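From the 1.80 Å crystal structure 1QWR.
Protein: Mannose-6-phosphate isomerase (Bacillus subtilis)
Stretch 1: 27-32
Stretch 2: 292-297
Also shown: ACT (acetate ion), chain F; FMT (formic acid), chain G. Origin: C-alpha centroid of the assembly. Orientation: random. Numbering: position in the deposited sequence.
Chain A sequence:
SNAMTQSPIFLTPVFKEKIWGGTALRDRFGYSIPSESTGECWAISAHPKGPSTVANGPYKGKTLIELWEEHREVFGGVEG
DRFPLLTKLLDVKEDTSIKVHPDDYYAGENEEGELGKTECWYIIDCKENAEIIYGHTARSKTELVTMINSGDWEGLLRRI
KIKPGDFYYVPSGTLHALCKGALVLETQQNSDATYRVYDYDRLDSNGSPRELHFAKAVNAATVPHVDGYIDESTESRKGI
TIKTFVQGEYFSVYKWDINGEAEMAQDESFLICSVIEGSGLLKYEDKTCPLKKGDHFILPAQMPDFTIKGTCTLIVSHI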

# COMPACT_ATOMS: atom_id res chain seq x y z
N ASP A 27 12.50 9.21 10.97
CA ASP A 27 13.91 8.76 11.05
C ASP A 27 14.51 8.22 9.75
O ASP A 27 15.69 8.44 9.45
N ARG A 28 13.71 7.51 8.96
CA ARG A 28 14.22 6.92 7.73
C ARG A 28 13.85 7.64 6.44
O ARG A 28 14.54 7.48 5.44
N PHE A 29 12.78 8.44 6.47
CA PHE A 29 12.36 9.16 5.27
C PHE A 29 12.42 10.69 5.42
O PHE A 29 12.13 11.43 4.46
N GLY A 30 12.80 11.17 6.61
CA GLY A 30 12.89 12.60 6.83
C GLY A 30 11.57 13.35 6.90
O GLY A 30 11.53 14.60 6.88
N TYR A 31 10.47 12.61 7.01
CA TYR A 31 9.15 13.23 7.08
C TYR A 31 8.85 13.93 8.41
O TYR A 31 9.31 13.51 9.47
N SER A 32 8.03 14.97 8.33
CA SER A 32 7.58 15.68 9.52
C SER A 32 6.30 14.97 9.87
O SER A 32 5.34 15.05 9.11
N LYS A 292 14.28 11.63 -4.79
CA LYS A 292 14.95 11.24 -3.54
C LYS A 292 14.00 10.35 -2.75
O LYS A 292 12.77 10.40 -2.94
N LYS A 293 14.60 9.55 -1.87
CA LYS A 293 13.88 8.66 -0.97
C LYS A 293 12.75 9.46 -0.30
O LYS A 293 12.97 10.54 0.26
N GLY A 294 11.54 8.92 -0.35
CA GLY A 294 10.42 9.61 0.25
C GLY A 294 9.52 10.32 -0.76
O GLY A 294 8.43 10.78 -0.40
N ASP A 295 9.98 10.47 -1.99
CA ASP A 295 9.13 11.10 -3.02
C ASP A 295 8.10 10.08 -3.52
O ASP A 295 8.39 8.88 -3.64
N HIS A 296 6.89 10.56 -3.81
CA HIS A 296 5.81 9.75 -4.35
C HIS A 296 5.26 10.58 -5.51
O HIS A 296 5.04 11.79 -5.36
N PHE A 297 5.05 9.93 -6.65
CA PHE A 297 4.56 10.67 -7.80
C PHE A 297 3.87 9.78 -8.81
O PHE A 297 4.01 8.54 -8.79

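The end of a helix and the residues that follow it pack against a type II turn, Lys 292 to Asp 295, and the start of the strand beyond it. Arg 28 (chi1 m, chi2 t, chi3 p) contributes chiefly through its backbone: its carbonyl O accepts a hydrogen bond from Lys 293 NZ at 2.9 Å. Its guanidinium makes a weak hydrogen bond from Arg 28 NH1 to O2 of a formic acid molecule, 3.2 Å away, and a second weak one from Arg 28 NH2 to water 1 at 3.0 Å. The same water accepts a hydrogen bond from Lys 293 NZ, also at 3.0 Å, and so bridges the two basic side chains.

Phe 29 leaves its backbone sideways to the turn, but its m rotamer brings the ring nearer. Lys 293, t at all four chi angles, extends across one face of this ring, with CE 4.1 Å from the ring centroid in a CH-pi contact and NZ 5.0 Å from it in a cation-pi arrangement. The ring edge meets the turn backbone, Phe 29 CD1 lying 3.7 Å from Gly 294 CA. Gly 30, with positive phi, makes no contact across the interface.

Tyr 31 (chi1 m) also starts sideways and reaches in with its hydroxyl. Tyr 31 OH donates to Gly 294 O at 2.7 Å and accepts from His 296 NE2 at 2.9 Å, tying the turn and the strand to one side chain. His 296 is itself m. The absence of a side chain at Gly 294 matters here, since an ideal CB would sit a tight 3.5 Å from Tyr 31 CE1. Behind this contact, Asp 295 points away and braces the turn through a salt bridge from OD1 to Lys 292 NZ at 2.6 Å. Ser 32 (chi1 m) lies beyond the interface.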

# COMPACT_ATOMS: atom_id res chain seq x y z
CB ASP A 27 14.08 7.69 12.16
CG ASP A 27 13.65 8.17 13.54
OD1 ASP A 27 13.78 9.38 13.84
OD2 ASP A 27 13.19 7.34 14.35
CB ARG A 28 13.77 5.46 7.68
CG ARG A 28 14.07 4.75 8.98
CD ARG A 28 13.78 3.27 8.94
NE ARG A 28 14.59 2.58 7.95
CZ ARG A 28 14.78 1.27 7.93
NH1 ARG A 28 14.22 0.51 8.87
NH2 ARG A 28 15.52 0.71 6.99
CB PHE A 29 10.93 8.74 4.87
CG PHE A 29 10.84 7.34 4.30
CD1 PHE A 29 11.08 7.11 2.96
CD2 PHE A 29 10.58 6.26 5.13
CE1 PHE A 29 11.07 5.80 2.43
CE2 PHE A 29 10.58 4.96 4.63
CZ PHE A 29 10.82 4.73 3.28
CB TYR A 31 8.05 12.19 6.89
CG TYR A 31 8.01 11.49 5.55
CD1 TYR A 31 8.28 12.18 4.36
CD2 TYR A 31 7.62 10.15 5.47
CE1 TYR A 31 8.14 11.55 3.12
CE2 TYR A 31 7.50 9.52 4.24
CZ TYR A 31 7.75 10.23 3.07
OH TYR A 31 7.59 9.59 1.87
CB SER A 32 7.26 17.14 9.21
OG SER A 32 8.45 17.86 9.00
CB LYS A 292 15.29 12.48 -2.71
CG LYS A 292 14.03 13.13 -2.04
CD LYS A 292 14.16 14.63 -1.93
CE LYS A 292 13.06 15.26 -1.07
NZ LYS A 292 11.68 14.72 -1.27
CB LYS A 293 14.86 8.15 0.10
CG LYS A 293 14.30 7.08 1.01
CD LYS A 293 15.29 6.73 2.11
CE LYS A 293 14.79 5.59 2.97
NZ LYS A 293 15.77 5.28 4.06
CB ASP A 295 9.93 11.52 -4.26
CG ASP A 295 10.75 12.79 -4.05
OD1 ASP A 295 10.39 13.62 -3.20
OD2 ASP A 295 11.74 12.93 -4.78
CB HIS A 296 4.74 9.51 -3.30
CG HIS A 296 5.25 8.77 -2.11
ND1 HIS A 296 5.55 7.42 -2.13
CD2 HIS A 296 5.59 9.21 -0.87
CE1 HIS A 296 6.05 7.07 -0.96
NE2 HIS A 296 6.09 8.13 -0.17
CB PHE A 297 5.71 11.42 -8.49
CG PHE A 297 6.84 10.52 -8.96
CD1 PHE A 297 6.89 10.06 -10.29
CD2 PHE A 297 7.86 10.17 -8.10
CE1 PHE A 297 7.96 9.25 -10.73
CE2 PHE A 297 8.93 9.36 -8.52
CZ PHE A 297 8.99 8.90 -9.85
C ACT F . 9.18 16.70 13.14
O ACT F . 9.16 17.69 12.37
OXT ACT F . 8.36 15.74 13.07
CH3 ACT F . 10.40 16.53 14.03
C FMT G . 11.84 -1.50 11.29
O1 FMT G . 12.62 -2.27 10.63
O2 FMT G . 11.85 -0.30 10.85
O HOH W 1 14.72 2.59 4.86